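Local coordinates for epimerase domain-containing protein (Bacillus cereus HuA2-4, PDB 6ZLK) that interconverts UDP-glucuronic acid and UDP-galacturonic acid by inverting the sugar at C4, with NAD as bound cofactor, at residues A[59-63]-A[64-68]; A[161-164]-A[165-169]; A[218-221]-A[222-225]; A[247-250]-A[251-254]. All blocks are in the same frame, centred on the assembly; numbering follows the deposited sequence.

In the fold
The four contacts follow one another along the chain of an NAD-dependent epimerase, whose Rossmann-type domain holds the cofactor and whose C-terminal part helps hold the UDP-sugar. Contact 1 hydrogen-bonds the adenine of NAD. Contact 4 borders the uridine end of the UDP-sugar across the chain's centre, about 39 Å away between centres. Contact 3 is the most central. Its Cys-221 side chain is about 7 Å from NAD and about 10 Å from the UDP-sugar (nearest atoms), and its centre is about 21 Å from that of contact 4. Contact 2 holds no pocket residue. It ends a helix at the subunit interface, with its centre about 23 Å from that of contact 1.

Contact 1: residues A[59-63]-A[64-68]; sequences IREDI and LNTDL. With NAD (nicotinamide-adenine-dinucleotide), chain E.
The Asp-62 carboxylate meets Leu-64 N in an Asx turn after strand 56-59 of the Rossmann-type NAD-binding domain. The same residues form a type I beta turn, closed by Asn-65 N donating to Asp-62 O. The loop lines the adenine end of the cofactor pocket. In Asp-62 the first torsion (chi1 -172°) sets CG beside the carbonyl carbon, which brings OD1 within reach of Leu-64 N. There OD1 has two partners. It accepts from Leu-64 N at 2.9 Å, and this donor sits well above the carboxylate plane. It also accepts from the adenine amino group, with N6A of NAD 2.8 Å from Asp-62 OD1. The next peptide adds a second bond to the base, since Ile-63 N donates to N1A of NAD at 3.0 Å and 170°. The CG1 and CD1 atoms of Ile-63 lie near N1A and C2A of the ring. Its other branch turns to the protein, where CG2 meets Leu-68 CD2 at 4.0 Å. Thr-66 N donates to Ile-63 O. At the Glu-61 end, the side chains of Glu-61 and Thr-66 cross at about a right angle. Thr-66 OG1 lies 2.9 Å from Asp-62 O and 3.0 Å from Glu-61 OE1. Leu-64 packs on helix 96-113, while Ile-63 and Thr-66 rest on Ile-31 of strand 27-31. A water continues from Glu-61: it donates to Glu-61 OE1 at 3.0 Å and accepts from Asp-67 N at 3.0 Å.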
# COMPACT_ATOMS: atom_id res chain seq x y z
N ILE A 59 -2.18 -16.30 23.14
CA ILE A 59 -2.88 -17.07 22.09
C ILE A 59 -1.87 -17.35 20.99
O ILE A 59 -1.37 -16.41 20.34
CB ILE A 59 -4.09 -16.30 21.56
CG1 ILE A 59 -5.08 -15.99 22.67
CG2 ILE A 59 -4.76 -17.03 20.41
CD1 ILE A 59 -6.04 -14.90 22.31
N ARG A 60 -1.60 -18.62 20.75
CA ARG A 60 -0.62 -19.04 19.75
C ARG A 60 -1.43 -19.32 18.50
O ARG A 60 -1.75 -20.50 18.22
CB ARG A 60 0.21 -20.24 20.23
CG ARG A 60 1.31 -20.62 19.25
CD ARG A 60 1.94 -21.96 19.65
NE ARG A 60 2.85 -22.30 18.58
CZ ARG A 60 3.68 -23.35 18.63
NH1 ARG A 60 3.69 -24.12 19.70
NH2 ARG A 60 4.49 -23.60 17.62
N GLU A 61 -1.80 -18.29 17.75
CA GLU A 61 -2.65 -18.48 16.56
C GLU A 61 -2.33 -17.35 15.60
O GLU A 61 -1.95 -16.24 16.06
CB GLU A 61 -4.16 -18.37 16.88
CG GLU A 61 -4.81 -19.55 17.61
CD GLU A 61 -6.27 -19.40 18.12
OE1 GLU A 61 -7.09 -18.60 17.54
OE2 GLU A 61 -6.60 -20.09 19.14
N ASP A 62 -2.48 -17.63 14.32
CA ASP A 62 -2.43 -16.58 13.26
C ASP A 62 -3.63 -15.68 13.45
O ASP A 62 -4.70 -16.18 13.61
CB ASP A 62 -2.53 -17.26 11.90
CG ASP A 62 -2.31 -16.40 10.68
OD1 ASP A 62 -2.48 -15.17 10.78
OD2 ASP A 62 -1.94 -17.00 9.63
N ILE A 63 -3.45 -14.36 13.43
CA ILE A 63 -4.63 -13.48 13.48
C ILE A 63 -5.64 -13.84 12.38
O ILE A 63 -6.83 -13.67 12.60
CB ILE A 63 -4.12 -12.05 13.35
CG1 ILE A 63 -3.34 -11.70 14.63
CG2 ILE A 63 -5.29 -11.11 13.09
CD1 ILE A 63 -2.33 -10.61 14.45
N LEU A 64 -5.21 -14.28 11.22
CA LEU A 64 -6.16 -14.55 10.11
C LEU A 64 -6.98 -15.82 10.41
O LEU A 64 -8.10 -15.94 9.84
CB LEU A 64 -5.32 -14.74 8.85
CG LEU A 64 -4.57 -13.51 8.37
CD1 LEU A 64 -3.81 -13.84 7.09
CD2 LEU A 64 -5.50 -12.32 8.16
N ASN A 65 -6.48 -16.70 11.25
CA ASN A 65 -7.18 -17.95 11.67
C ASN A 65 -7.99 -17.74 12.94
O ASN A 65 -8.61 -18.70 13.39
CB ASN A 65 -6.21 -19.10 11.89
CG ASN A 65 -5.49 -19.55 10.64
OD1 ASN A 65 -5.84 -19.20 9.49
ND2 ASN A 65 -4.43 -20.34 10.83
N THR A 66 -7.95 -16.57 13.55
CA THR A 66 -8.54 -16.33 14.88
C THR A 66 -9.94 -15.75 14.70
O THR A 66 -10.10 -14.91 13.83
CB THR A 66 -7.68 -15.36 15.71
OG1 THR A 66 -6.48 -16.12 15.89
CG2 THR A 66 -8.27 -14.96 17.03
N ASP A 67 -10.84 -16.09 15.61
CA ASP A 67 -12.15 -15.43 15.78
C ASP A 67 -11.94 -14.06 16.41
O ASP A 67 -11.86 -13.97 17.63
CB ASP A 67 -13.08 -16.23 16.69
CG ASP A 67 -14.48 -15.64 16.75
OD1 ASP A 67 -14.69 -14.48 16.26
OD2 ASP A 67 -15.35 -16.37 17.24
N LEU A 68 -11.85 -13.02 15.60
CA LEU A 68 -11.46 -11.69 16.11
C LEU A 68 -12.60 -11.07 16.91
O LEU A 68 -12.30 -10.28 17.80
CB LEU A 68 -11.00 -10.81 14.96
CG LEU A 68 -9.72 -11.29 14.26
CD1 LEU A 68 -9.32 -10.33 13.15
CD2 LEU A 68 -8.59 -11.42 15.26
PA NAD E . 9.31 -9.56 15.17
O1A NAD E . 9.37 -10.34 13.91
O2A NAD E . 10.28 -9.85 16.27
O5B NAD E . 7.87 -9.50 15.80
C5B NAD E . 6.65 -9.55 15.03
C4B NAD E . 5.82 -10.72 15.47
O4B NAD E . 4.60 -10.74 14.68
C3B NAD E . 6.48 -12.08 15.29
O3B NAD E . 6.83 -12.71 16.52
C2B NAD E . 5.48 -12.85 14.41
O2B NAD E . 5.33 -14.22 14.71
C1B NAD E . 4.18 -12.09 14.65
N9A NAD E . 3.22 -12.18 13.57
C8A NAD E . 3.41 -11.88 12.24
N7A NAD E . 2.35 -12.07 11.50
C5A NAD E . 1.43 -12.61 12.40
C6A NAD E . 0.11 -13.08 12.24
N6A NAD E . -0.53 -13.17 11.06
N1A NAD E . -0.54 -13.50 13.35
C2A NAD E . 0.10 -13.46 14.54
N3A NAD E . 1.36 -13.09 14.80
C4A NAD E . 1.96 -12.66 13.69
O3 NAD E . 9.53 -8.05 14.68
PN NAD E . 9.85 -6.71 15.57
O1N NAD E . 11.21 -6.32 15.25
O2N NAD E . 9.41 -6.96 16.93
O5D NAD E . 8.84 -5.70 14.90
C5D NAD E . 7.64 -5.46 15.53
C4D NAD E . 6.93 -4.39 14.75
O4D NAD E . 7.71 -3.18 14.75
C3D NAD E . 6.65 -4.74 13.28
O3D NAD E . 5.36 -4.25 12.90
C2D NAD E . 7.70 -3.94 12.51
O2D NAD E . 7.31 -3.71 11.15
C1D NAD E . 7.82 -2.73 13.43
N1N NAD E . 9.11 -2.08 13.39
C2N NAD E . 10.22 -2.68 13.90
C3N NAD E . 11.41 -2.05 13.84
C7N NAD E . 12.67 -2.70 14.31
O7N NAD E . 13.68 -2.03 14.23
N7N NAD E . 12.61 -3.93 14.85
C4N NAD E . 11.48 -0.73 13.36
C5N NAD E . 10.37 -0.19 12.72
C6N NAD E . 9.19 -0.85 12.79
O HOH W 1 -10.06 -18.29 17.50

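Contact 2: residues A[161-164]-A[165-169]; sequences HVYH and KNFHI
Tyr-163 and Phe-167 run alongside each other in the same direction, one turn apart at the C-terminal end of helix 148-167. They form the tight part of this contact. Tyr-163 CD2 comes to the edge of the Phe-167 ring, 3.7 Å from its CD2, with the two planes at 46°. Ile-169 turns back against Tyr-163 once His-168, with positive phi, has left the helix. Its CD1 reaches Tyr-163 CB at 3.7 Å. Ile-169 O lies at the edge of the His-164 ring, near its plane and 3.2 Å from CD2. His-164 CA makes a C-H...O contact with the same oxygen. Tyr-163 and Ile-169 both pack on helix 96-113, and the phenol OH is hydrogen-bonded to Glu-111. Trp-91 of the second subunit meets both aromatic rings edge-to-face.

The other side is looser and wetter. The Lys-165 chain bends at chi2, which brings its CD within 4.0 Å of His-164 ND1. A water donates to His-164 O at 3.1 Å and lies in the plane of the His-168 ring, at its edge.

Asn-166 links the helix to the dimer interface. Its ND2 donates to Val-162 O at 2.9 Å, with that oxygen near the amide plane. Asn-166 N donates to the same oxygen from the opposite face. ND2 also donates to Leu-146 O of the second subunit. Two donors thus hold one carbonyl, and the amide is fixed in rotation where the subunits meet.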
# COMPACT_ATOMS: atom_id res chain seq x y z
N HIS A 161 -6.03 4.85 8.25
CA HIS A 161 -6.73 6.12 7.95
C HIS A 161 -8.10 5.81 7.33
O HIS A 161 -9.04 6.58 7.61
CB HIS A 161 -5.92 7.00 7.04
CG HIS A 161 -4.68 7.50 7.69
ND1 HIS A 161 -4.75 8.33 8.82
CD2 HIS A 161 -3.38 7.34 7.39
CE1 HIS A 161 -3.50 8.62 9.18
NE2 HIS A 161 -2.66 8.05 8.31
N VAL A 162 -8.24 4.80 6.47
CA VAL A 162 -9.56 4.48 5.88
C VAL A 162 -10.55 4.15 6.98
O VAL A 162 -11.66 4.66 6.97
CB VAL A 162 -9.42 3.32 4.88
CG1 VAL A 162 -10.76 2.71 4.56
CG2 VAL A 162 -8.64 3.80 3.65
N TYR A 163 -10.17 3.37 7.97
CA TYR A 163 -11.12 2.90 8.98
C TYR A 163 -11.38 3.98 10.03
O TYR A 163 -12.49 4.04 10.57
CB TYR A 163 -10.64 1.57 9.54
CG TYR A 163 -10.96 0.45 8.60
CD1 TYR A 163 -10.16 0.15 7.51
CD2 TYR A 163 -12.09 -0.33 8.79
CE1 TYR A 163 -10.48 -0.87 6.63
CE2 TYR A 163 -12.41 -1.38 7.95
CZ TYR A 163 -11.64 -1.61 6.83
OH TYR A 163 -11.84 -2.61 5.94
N HIS A 164 -10.43 4.87 10.27
CA HIS A 164 -10.60 6.03 11.17
C HIS A 164 -11.62 6.97 10.51
O HIS A 164 -12.61 7.35 11.17
CB HIS A 164 -9.24 6.69 11.41
CG HIS A 164 -9.35 7.96 12.16
ND1 HIS A 164 -8.90 9.16 11.64
CD2 HIS A 164 -9.97 8.27 13.33
CE1 HIS A 164 -9.10 10.11 12.55
NE2 HIS A 164 -9.78 9.62 13.57
N LYS A 165 -11.42 7.27 9.24
CA LYS A 165 -12.30 8.28 8.61
C LYS A 165 -13.69 7.75 8.40
O LYS A 165 -14.68 8.52 8.58
CB LYS A 165 -11.65 8.79 7.33
CG LYS A 165 -10.44 9.67 7.56
CD LYS A 165 -10.62 10.87 8.50
CE LYS A 165 -9.49 11.88 8.36
NZ LYS A 165 -9.68 13.07 9.23
N ASN A 166 -13.83 6.50 8.03
CA ASN A 166 -15.16 5.95 7.68
C ASN A 166 -15.90 5.48 8.93
O ASN A 166 -17.13 5.61 8.96
CB ASN A 166 -15.08 4.85 6.64
CG ASN A 166 -14.78 5.45 5.28
OD1 ASN A 166 -15.69 6.04 4.65
ND2 ASN A 166 -13.53 5.38 4.85
N PHE A 167 -15.20 4.88 9.89
CA PHE A 167 -15.87 4.15 11.00
C PHE A 167 -15.42 4.66 12.37
O PHE A 167 -15.88 4.06 13.36
CB PHE A 167 -15.63 2.66 10.89
CG PHE A 167 -16.09 2.14 9.55
CD1 PHE A 167 -17.43 2.28 9.20
CD2 PHE A 167 -15.22 1.56 8.66
CE1 PHE A 167 -17.88 1.83 7.96
CE2 PHE A 167 -15.68 1.10 7.44
CZ PHE A 167 -17.00 1.23 7.10
N HIS A 168 -14.60 5.71 12.43
CA HIS A 168 -14.20 6.40 13.68
C HIS A 168 -13.36 5.46 14.55
O HIS A 168 -13.27 5.73 15.75
CB HIS A 168 -15.42 6.93 14.44
CG HIS A 168 -16.31 7.72 13.54
ND1 HIS A 168 -15.84 8.83 12.85
CD2 HIS A 168 -17.59 7.54 13.16
CE1 HIS A 168 -16.82 9.32 12.10
NE2 HIS A 168 -17.90 8.54 12.27
N ILE A 169 -12.76 4.41 13.98
CA ILE A 169 -11.77 3.62 14.76
C ILE A 169 -10.67 4.56 15.23
O ILE A 169 -10.07 5.28 14.43
CB ILE A 169 -11.23 2.47 13.92
CG1 ILE A 169 -12.41 1.63 13.41
CG2 ILE A 169 -10.23 1.67 14.73
CD1 ILE A 169 -12.07 0.37 12.70
O HOH W 2 -12.97 10.25 12.06

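Contact 3: residues A[218-221]-A[222-225]; sequences IDDC and IRGT
Ile-218 opens helix 218-230 and runs alongside Ile-222, one turn on. Its CG1 swings away from the backbone N (chi1 -179°), and this brings CD1 to 3.9 Å from Ile-222 CG1. Ile-222 then packs on helix 11-21 of the NAD-binding domain, while Ile-218 also touches Val-179.

Asp-219 comes next. Its carbonyl O accepts from Arg-223 N and also lies over the centre of the Arg-223 guanidinium, 3.5 Å above its plane. A water joins Asp-219 OD2 to Arg-223 NH2.

Asp-220 forms the salt bridge. Arg-223 bends at chi3 and sends NH2 to Asp-220 OD1 at 2.9 Å and 165°. The oxygen is near the guanidinium plane, but the donor stands above the carboxylate plane, and the two planes are 76° apart. A second water bridges OD1 to Arg-223 NE. The carboxylate also accepts from Thr-296 N and Val-297 N.

Cys-221 gives its carbonyl to two donors, Thr-225 N at 2.9 Å and Thr-225 OG1 at 2.7 Å. That hydroxyl is also bonded to Tyr-176 OH. The buried Asp-220 carboxylate is therefore met by an arginine, two backbone N-H groups and a water, which probably favours its charged form.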
# COMPACT_ATOMS: atom_id res chain seq x y z
N ILE A 218 15.71 0.02 22.65
CA ILE A 218 14.42 -0.63 22.91
C ILE A 218 13.69 0.03 24.09
O ILE A 218 12.47 0.22 24.00
CB ILE A 218 14.64 -2.14 23.13
CG1 ILE A 218 13.32 -2.85 23.39
CG2 ILE A 218 15.64 -2.41 24.26
CD1 ILE A 218 12.26 -2.78 22.29
N ASP A 219 14.37 0.35 25.20
CA ASP A 219 13.68 0.99 26.36
C ASP A 219 13.13 2.37 25.97
O ASP A 219 12.02 2.70 26.52
CB ASP A 219 14.55 1.11 27.59
CG ASP A 219 14.96 -0.22 28.18
OD1 ASP A 219 14.40 -1.25 27.79
OD2 ASP A 219 15.85 -0.17 29.07
N ASP A 220 13.78 3.09 25.07
CA ASP A 220 13.24 4.38 24.58
C ASP A 220 11.96 4.12 23.79
O ASP A 220 10.95 4.79 24.01
CB ASP A 220 14.32 5.16 23.86
CG ASP A 220 15.34 5.83 24.79
OD1 ASP A 220 14.88 6.31 25.89
OD2 ASP A 220 16.54 5.93 24.41
N CYS A 221 12.09 3.22 22.81
CA CYS A 221 10.96 2.79 21.98
C CYS A 221 9.75 2.45 22.87
O CYS A 221 8.63 2.90 22.64
CB CYS A 221 11.41 1.58 21.16
SG CYS A 221 10.03 0.78 20.31
N ILE A 222 9.95 1.61 23.88
CA ILE A 222 8.83 1.13 24.73
C ILE A 222 8.28 2.30 25.58
O ILE A 222 7.05 2.40 25.66
CB ILE A 222 9.29 -0.06 25.58
CG1 ILE A 222 9.64 -1.24 24.68
CG2 ILE A 222 8.28 -0.41 26.67
CD1 ILE A 222 8.55 -1.72 23.77
N ARG A 223 9.12 3.20 26.09
CA ARG A 223 8.61 4.38 26.84
C ARG A 223 7.74 5.25 25.92
O ARG A 223 6.64 5.65 26.35
CB ARG A 223 9.74 5.24 27.42
CG ARG A 223 10.27 4.65 28.70
CD ARG A 223 11.30 5.56 29.35
NE ARG A 223 12.60 5.53 28.69
CZ ARG A 223 13.60 4.72 29.03
NH1 ARG A 223 13.46 3.83 30.01
NH2 ARG A 223 14.74 4.77 28.36
N GLY A 224 8.15 5.45 24.66
CA GLY A 224 7.28 6.20 23.74
C GLY A 224 5.98 5.48 23.46
O GLY A 224 4.87 6.08 23.36
N THR A 225 6.08 4.16 23.31
CA THR A 225 4.93 3.34 22.94
C THR A 225 3.90 3.35 24.08
O THR A 225 2.68 3.47 23.80
CB THR A 225 5.45 1.97 22.51
OG1 THR A 225 6.37 2.07 21.42
CG2 THR A 225 4.31 1.05 22.18
O HOH W 3 16.21 2.63 29.76
O HOH W 4 12.45 7.51 26.61

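Contact 4: residues A[247-250]-A[251-254]; sequences QASI and LDII. With UGB ((2S,3R,4S,5R,6R)-6-[[[(2R,3S,4R,5R)-5-(2,4-dioxopyrimidin-1-yl)-3,4-dihydroxy-oxolan-2-yl]methoxy-hydroxy-phosphoryl]oxy-hydroxy-phosphoryl]oxy-3,4,5-trihydroxy-oxane-2-carboxylic acid), chain G.
This contact is a helix N-terminal cap, a capping box, at the point where strand 248-249 gives way to helix 250-261. Ser-249 and Asp-252 exchange two hydrogen bonds. Ser-249 OG accepts from Asp-252 N at 3.0 Å. In return, Asp-252 OD2 accepts from Ser-249 N at 2.9 Å, and the bond is almost straight at 178°. The donor stands above the carboxylate plane, not in it. The serine oxygen sits between its own backbone N and carbonyl carbon (chi1 70°), and from there it reaches the first turn of the helix. The helical bonds then begin. Ile-253 N donates to Ser-249 O, and Ile-254 N to Ile-250 O.

Apolar side chains flank the box. Ala-248 CB touches Ile-253 CD1 at 4.0 Å, which packs Ala-248 against the first turn of the helix. Ile-250 and Ile-254 meet at an angle, with CG2 of Ile-250 4.0 Å from CD1 of Ile-254. The other branch of Ile-250 turns to the bound UDP-sugar. With CG1 beside the backbone N, its CD1 comes to 3.3 Å from O4D, the ring oxygen of the uridine ribose in UGB. Ile-250 thus supplies an apolar wall to the nucleotide part of the UDP-sugar pocket.

On the protein side, Ile-253 packs on Leu-299 and Leu-303 of helix 299-313 and on Phe-215. Ile-254 touches Leu-203 and Ile-205 of strand 203-206, and Ala-248 pairs through its backbone with Arg-213 of the antiparallel strand 212-217.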
# COMPACT_ATOMS: atom_id res chain seq x y z
N GLN A 247 22.18 9.42 16.27
CA GLN A 247 22.27 8.84 14.92
C GLN A 247 23.72 8.38 14.75
O GLN A 247 24.61 9.00 15.30
CB GLN A 247 21.80 9.82 13.84
CG GLN A 247 20.35 10.24 14.01
CD GLN A 247 20.13 11.26 15.11
OE1 GLN A 247 20.83 12.27 15.18
NE2 GLN A 247 19.20 10.99 16.03
N ALA A 248 23.95 7.31 14.01
CA ALA A 248 25.33 6.85 13.80
C ALA A 248 25.42 6.08 12.48
O ALA A 248 24.40 5.52 12.02
CB ALA A 248 25.81 5.99 14.94
N SER A 249 26.64 5.95 11.95
CA SER A 249 26.89 5.05 10.81
C SER A 249 27.14 3.62 11.32
O SER A 249 27.50 3.44 12.49
CB SER A 249 28.01 5.55 9.96
OG SER A 249 29.25 5.42 10.65
N ILE A 250 27.16 2.66 10.40
CA ILE A 250 27.54 1.29 10.75
C ILE A 250 29.02 1.26 11.11
O ILE A 250 29.39 0.55 12.09
CB ILE A 250 27.16 0.34 9.62
CG1 ILE A 250 25.65 0.22 9.56
CG2 ILE A 250 27.88 -0.98 9.74
CD1 ILE A 250 25.06 -0.54 10.73
N LEU A 251 29.85 2.06 10.46
CA LEU A 251 31.28 2.10 10.83
C LEU A 251 31.44 2.67 12.24
O LEU A 251 32.33 2.18 12.99
CB LEU A 251 32.05 2.93 9.82
CG LEU A 251 32.18 2.29 8.44
CD1 LEU A 251 32.85 3.28 7.51
CD2 LEU A 251 32.90 0.97 8.47
N ASP A 252 30.65 3.67 12.60
CA ASP A 252 30.72 4.31 13.94
C ASP A 252 30.37 3.24 14.97
O ASP A 252 31.06 3.16 15.99
CB ASP A 252 29.71 5.45 14.10
CG ASP A 252 29.94 6.72 13.30
OD1 ASP A 252 31.12 6.93 12.94
OD2 ASP A 252 28.89 7.46 13.03
N ILE A 253 29.31 2.46 14.72
CA ILE A 253 28.81 1.41 15.64
C ILE A 253 29.93 0.38 15.83
O ILE A 253 30.18 -0.05 16.99
CB ILE A 253 27.52 0.79 15.09
CG1 ILE A 253 26.36 1.80 15.07
CG2 ILE A 253 27.15 -0.47 15.85
CD1 ILE A 253 25.92 2.29 16.39
N ILE A 254 30.52 -0.08 14.72
CA ILE A 254 31.59 -1.10 14.80
C ILE A 254 32.69 -0.54 15.71
O ILE A 254 33.16 -1.32 16.55
CB ILE A 254 32.08 -1.50 13.42
CG1 ILE A 254 31.00 -2.28 12.67
CG2 ILE A 254 33.37 -2.30 13.55
CD1 ILE A 254 31.30 -2.54 11.22
N1 UGB G . 23.61 -4.00 7.73
C2 UGB G . 24.95 -4.31 7.57
O2 UGB G . 25.78 -3.50 7.20
N3 UGB G . 25.27 -5.60 7.88
C4 UGB G . 24.41 -6.60 8.30
O4 UGB G . 24.86 -7.72 8.53
C5 UGB G . 23.03 -6.20 8.42
C6 UGB G . 22.69 -4.94 8.13
PA UGB G . 19.16 -3.09 10.45
PB UGB G . 17.20 -1.42 9.08
O'P UGB G . 13.24 -4.75 9.77
O'Q UGB G . 11.94 -3.91 11.18
C1' UGB G . 14.67 -0.99 8.66
O1A UGB G . 19.78 -2.82 11.77
O1B UGB G . 16.99 -2.49 8.05
C1D UGB G . 23.19 -2.62 7.47
C2' UGB G . 13.91 0.27 9.06
O2' UGB G . 14.81 1.38 9.03
O2A UGB G . 18.77 -4.47 10.07
O2B UGB G . 17.95 -0.19 8.73
C2D UGB G . 21.89 -2.57 6.69
O2D UGB G . 22.20 -2.74 5.32
C3' UGB G . 13.33 0.06 10.44
O3' UGB G . 12.58 1.22 10.82
O3A UGB G . 17.88 -2.15 10.33
O3B UGB G . 15.74 -1.03 9.60
C3D UGB G . 21.37 -1.18 7.09
O3D UGB G . 21.95 -0.18 6.26
C4' UGB G . 12.51 -1.24 10.46
O4' UGB G . 11.48 -1.21 9.47
C4D UGB G . 21.86 -1.02 8.54
O4D UGB G . 22.93 -1.99 8.70
C5' UGB G . 13.46 -2.40 10.13
O5' UGB G . 13.87 -2.17 8.78
C5D UGB G . 20.81 -1.25 9.60
O5D UGB G . 20.12 -2.49 9.31
C6' UGB G . 12.83 -3.78 10.36